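PDB 4GIO: putative lipoprotein from Campylobacter jejuni subsp. jejuni, which is of unknown function but, as a putative lipoprotein with a variant immunoglobulin fold, is probably tethered to a membrane by a lipid. Local coordinates for residues K30-F40 with T94-E102. Residues are numbered along the deposited sequence; the frame is centred on the assembly and turned at random.
Sequences KRINSNGYLEF and TRANDFRLE
The rings of F40 and F99 stack face to face between the two sheets of this immunoglobulin-like sandwich, joining strand 38-44 of the three-stranded sheet to strand 98-105 of the four-stranded one. Their planes are 7° apart and their centroids 3.7 Å, so each ring lies nearly squarely over the other. Followed outward, F40 CB sits over the F99 face as a CH-pi donor, 3.5 Å from F99 CE1; CG lies above the middle of that ring; CD2 comes down on F99 CG at 3.4 Å, while CD1 and CE1 ride over F99 CE2; CE2 and CZ end above F99 CD2. With CG of both phenylalanines between backbone N and carbonyl carbon (chi1 70° and 71°), the two rings leave their strands in the same way and meet nearly parallel; W58 of strand 50-59 meets the F40 ring at a steep tilt.

On the exposed side of the stack, the chain of K30, extended as far as CE, runs past the edge of the F99 ring, its CD near CE1, and brings CE to 3.3 Å from D98 OD1. NZ turns off at chi4 and stays beyond salt-bridge distance of that oxygen. N97 and D98 form a classic beta bulge opposite L59, and the CD2 methyl of L38 packs against the bulged backbone. Nearer the turn N33-G36, whose N33 OD1 accepts a straight hydrogen bond from Y37 N, which comes from above the plane of the amide, the methyl CG2 of T94 sits over one face of the Y37 ring, off the ring centre, nearest CE2. Between these apolar contacts a single water bridges the backbones, accepting from L38 N at 2.8 Å and donating to A96 O at 2.9 Å.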
loop_
_atom_site.group_PDB
_atom_site.type_symbol
_atom_site.label_atom_id
_atom_site.label_comp_id
_atom_site.label_asym_id
_atom_site.label_seq_id
_atom_site.Cartn_x
_atom_site.Cartn_y
_atom_site.Cartn_z
ATOM N N LYS A 30 3.512 4.283 8.834
ATOM C CA LYS A 30 4.823 3.892 8.349
ATOM C C LYS A 30 5.875 4.120 9.416
ATOM O O LYS A 30 5.669 4.938 10.351
ATOM C CB LYS A 30 5.138 4.623 7.027
ATOM C CG LYS A 30 5.262 6.145 7.112
ATOM C CD LYS A 30 5.101 6.781 5.693
ATOM C CE LYS A 30 5.537 8.246 5.696
ATOM N NZ LYS A 30 4.687 8.966 6.660
ATOM N N ARG A 31 7.023 3.481 9.227
ATOM C CA ARG A 31 8.187 3.749 10.091
ATOM C C ARG A 31 9.484 3.294 9.408
ATOM O O ARG A 31 9.473 2.454 8.481
ATOM C CB ARG A 31 7.981 3.092 11.437
ATOM C CG ARG A 31 8.037 1.630 11.326
ATOM C CD ARG A 31 7.637 0.969 12.631
ATOM N NE ARG A 31 8.570 -0.122 12.786
ATOM C CZ ARG A 31 8.465 -1.259 12.127
ATOM N NH1 ARG A 31 7.426 -1.426 11.330
ATOM N NH2 ARG A 31 9.384 -2.209 12.277
ATOM N N ILE A 32 10.603 3.801 9.883
ATOM C CA ILE A 32 11.847 3.357 9.383
ATOM C C ILE A 32 12.311 2.269 10.349
ATOM O O ILE A 32 12.296 2.493 11.552
ATOM C CB ILE A 32 12.908 4.516 9.382
ATOM C CG1 ILE A 32 12.391 5.757 8.632
ATOM C CG2 ILE A 32 14.279 4.041 8.862
ATOM C CD1 ILE A 32 11.945 5.528 7.249
ATOM N N ASN A 33 12.675 1.092 9.828
ATOM C CA ASN A 33 12.991 -0.034 10.676
ATOM C C ASN A 33 14.446 0.117 11.177
ATOM O O ASN A 33 15.151 1.095 10.810
ATOM C CB ASN A 33 12.669 -1.408 9.970
ATOM C CG ASN A 33 13.636 -1.776 8.838
ATOM O OD1 ASN A 33 14.764 -1.245 8.678
ATOM N ND2 ASN A 33 13.203 -2.752 8.046
ATOM N N SER A 34 14.887 -0.815 11.990
ATOM C CA SER A 34 16.198 -0.662 12.639
ATOM C C SER A 34 17.363 -0.981 11.664
ATOM O O SER A 34 18.537 -0.669 11.972
ATOM C CB SER A 34 16.246 -1.500 13.918
ATOM O OG SER A 34 16.137 -2.883 13.569
ATOM N N ASN A 35 17.080 -1.517 10.466
ATOM C CA ASN A 35 18.106 -1.539 9.399
ATOM C C ASN A 35 18.105 -0.262 8.520
ATOM O O ASN A 35 18.949 -0.101 7.657
ATOM C CB ASN A 35 17.959 -2.761 8.514
ATOM C CG ASN A 35 18.441 -4.062 9.201
ATOM O OD1 ASN A 35 19.147 -4.021 10.187
ATOM N ND2 ASN A 35 17.983 -5.208 8.696
ATOM N N GLY A 36 17.153 0.637 8.736
ATOM C CA GLY A 36 17.157 1.873 8.034
ATOM C C GLY A 36 16.237 1.909 6.812
ATOM O O GLY A 36 16.301 2.841 6.007
ATOM N N TYR A 37 15.316 0.964 6.727
ATOM C CA TYR A 37 14.375 0.892 5.575
ATOM C C TYR A 37 12.934 1.205 6.013
ATOM O O TYR A 37 12.441 0.676 7.031
ATOM C CB TYR A 37 14.358 -0.533 4.990
ATOM C CG TYR A 37 15.676 -0.878 4.370
ATOM C CD1 TYR A 37 16.632 -1.598 5.091
ATOM C CD2 TYR A 37 15.996 -0.418 3.103
ATOM C CE1 TYR A 37 17.862 -1.894 4.534
ATOM C CE2 TYR A 37 17.209 -0.731 2.502
ATOM C CZ TYR A 37 18.140 -1.445 3.240
ATOM O OH TYR A 37 19.332 -1.697 2.687
ATOM N N LEU A 38 12.227 1.951 5.163
ATOM C CA LEU A 38 10.827 2.304 5.410
ATOM C C LEU A 38 9.910 1.084 5.282
ATOM O O LEU A 38 10.018 0.298 4.339
ATOM C CB LEU A 38 10.418 3.376 4.418
ATOM C CG LEU A 38 8.960 3.874 4.467
ATOM C CD1 LEU A 38 8.758 4.690 5.777
ATOM C CD2 LEU A 38 8.650 4.682 3.173
ATOM N N GLU A 39 8.980 0.936 6.226
ATOM C CA GLU A 39 7.977 -0.112 6.120
ATOM C C GLU A 39 6.638 0.555 6.323
ATOM O O GLU A 39 6.505 1.512 7.117
ATOM C CB GLU A 39 8.229 -1.165 7.221
ATOM C CG GLU A 39 7.133 -2.253 7.280
ATOM C CD GLU A 39 7.167 -3.043 8.587
ATOM O OE1 GLU A 39 8.164 -3.808 8.778
ATOM O OE2 GLU A 39 6.211 -2.849 9.410
ATOM N N PHE A 40 5.641 0.086 5.620
ATOM C CA PHE A 40 4.307 0.631 5.869
ATOM C C PHE A 40 3.335 -0.490 6.099
ATOM O O PHE A 40 3.585 -1.639 5.662
ATOM C CB PHE A 40 3.845 1.634 4.787
ATOM C CG PHE A 40 3.550 1.026 3.434
ATOM C CD1 PHE A 40 2.332 0.361 3.194
ATOM C CD2 PHE A 40 4.488 1.127 2.383
ATOM C CE1 PHE A 40 2.045 -0.180 1.938
ATOM C CE2 PHE A 40 4.223 0.581 1.062
ATOM C CZ PHE A 40 2.966 -0.064 0.859
ATOM N N THR A 94 17.186 2.587 0.978
ATOM C CA THR A 94 17.133 3.497 2.106
ATOM C C THR A 94 16.649 4.925 1.787
ATOM O O THR A 94 16.224 5.596 2.670
ATOM C CB THR A 94 18.497 3.608 2.894
ATOM O OG1 THR A 94 19.510 3.964 1.973
ATOM C CG2 THR A 94 18.871 2.306 3.598
ATOM N N ARG A 95 16.663 5.346 0.522
ATOM C CA ARG A 95 16.143 6.641 0.108
ATOM C C ARG A 95 14.624 6.754 0.187
ATOM O O ARG A 95 14.080 7.889 0.212
ATOM C CB ARG A 95 16.556 6.945 -1.330
ATOM C CG ARG A 95 18.015 7.323 -1.519
ATOM C CD ARG A 95 18.332 7.414 -2.997
ATOM N NE ARG A 95 18.168 6.094 -3.632
ATOM C CZ ARG A 95 17.909 5.913 -4.928
ATOM N NH1 ARG A 95 17.814 6.955 -5.768
ATOM N NH2 ARG A 95 17.757 4.687 -5.401
ATOM N N ALA A 96 13.912 5.618 0.309
ATOM C CA ALA A 96 12.433 5.658 0.471
ATOM C C ALA A 96 12.054 6.286 1.819
ATOM O O ALA A 96 12.480 5.786 2.897
ATOM C CB ALA A 96 11.867 4.215 0.317
ATOM N N ASN A 97 11.246 7.342 1.792
ATOM C CA ASN A 97 10.761 8.000 3.038
ATOM C C ASN A 97 9.242 8.098 3.080
ATOM O O ASN A 97 8.675 8.482 4.084
ATOM C CB ASN A 97 11.329 9.435 3.192
ATOM C CG ASN A 97 12.869 9.456 3.577
ATOM O OD1 ASN A 97 13.545 10.475 3.325
ATOM N ND2 ASN A 97 13.424 8.319 4.079
ATOM N N ASP A 98 8.583 7.796 1.962
ATOM C CA ASP A 98 7.131 7.750 1.935
ATOM C C ASP A 98 6.716 6.760 0.816
ATOM O O ASP A 98 7.573 6.142 0.168
ATOM C CB ASP A 98 6.609 9.173 1.695
ATOM C CG ASP A 98 5.081 9.329 2.040
ATOM O OD1 ASP A 98 4.436 8.359 2.581
ATOM O OD2 ASP A 98 4.532 10.426 1.678
ATOM N N PHE A 99 5.428 6.591 0.583
ATOM C CA PHE A 99 4.962 5.600 -0.411
ATOM C C PHE A 99 3.611 6.081 -0.982
ATOM O O PHE A 99 2.981 6.954 -0.432
ATOM C CB PHE A 99 4.769 4.222 0.261
ATOM C CG PHE A 99 3.546 4.167 1.218
ATOM C CD1 PHE A 99 3.641 4.655 2.516
ATOM C CD2 PHE A 99 2.321 3.616 0.811
ATOM C CE1 PHE A 99 2.563 4.616 3.427
ATOM C CE2 PHE A 99 1.198 3.544 1.728
ATOM C CZ PHE A 99 1.316 4.065 3.022
ATOM N N ARG A 100 3.224 5.505 -2.097
ATOM C CA ARG A 100 1.884 5.690 -2.673
ATOM C C ARG A 100 1.350 4.306 -3.021
ATOM O O ARG A 100 2.071 3.490 -3.551
ATOM C CB ARG A 100 1.956 6.530 -3.916
ATOM C CG ARG A 100 0.616 7.002 -4.444
ATOM C CD ARG A 100 0.793 8.047 -5.619
ATOM N NE ARG A 100 1.078 9.352 -4.989
ATOM C CZ ARG A 100 2.170 10.090 -5.178
ATOM N NH1 ARG A 100 3.089 9.749 -6.068
ATOM N NH2 ARG A 100 2.305 11.210 -4.473
ATOM N N LEU A 101 0.087 4.040 -2.688
ATOM C CA LEU A 101 -0.485 2.730 -2.876
ATOM C C LEU A 101 -1.734 2.849 -3.740
ATOM O O LEU A 101 -2.667 3.522 -3.347
ATOM C CB LEU A 101 -0.806 2.061 -1.529
ATOM C CG LEU A 101 -1.572 0.727 -1.577
ATOM C CD1 LEU A 101 -0.743 -0.396 -2.267
ATOM C CD2 LEU A 101 -1.930 0.238 -0.152
ATOM N N GLU A 102 -1.748 2.215 -4.900
ATOM C CA GLU A 102 -2.991 2.188 -5.670
ATOM C C GLU A 102 -3.736 0.855 -5.425
ATOM O O GLU A 102 -3.110 -0.177 -5.373
ATOM C CB GLU A 102 -2.666 2.261 -7.172
ATOM C CG GLU A 102 -2.001 3.536 -7.564
ATOM C CD GLU A 102 -1.577 3.518 -9.049
ATOM O OE1 GLU A 102 -1.887 2.545 -9.736
ATOM O OE2 GLU A 102 -0.988 4.489 -9.543
HETATM O O HOH W 1 13.694 3.133 3.070
#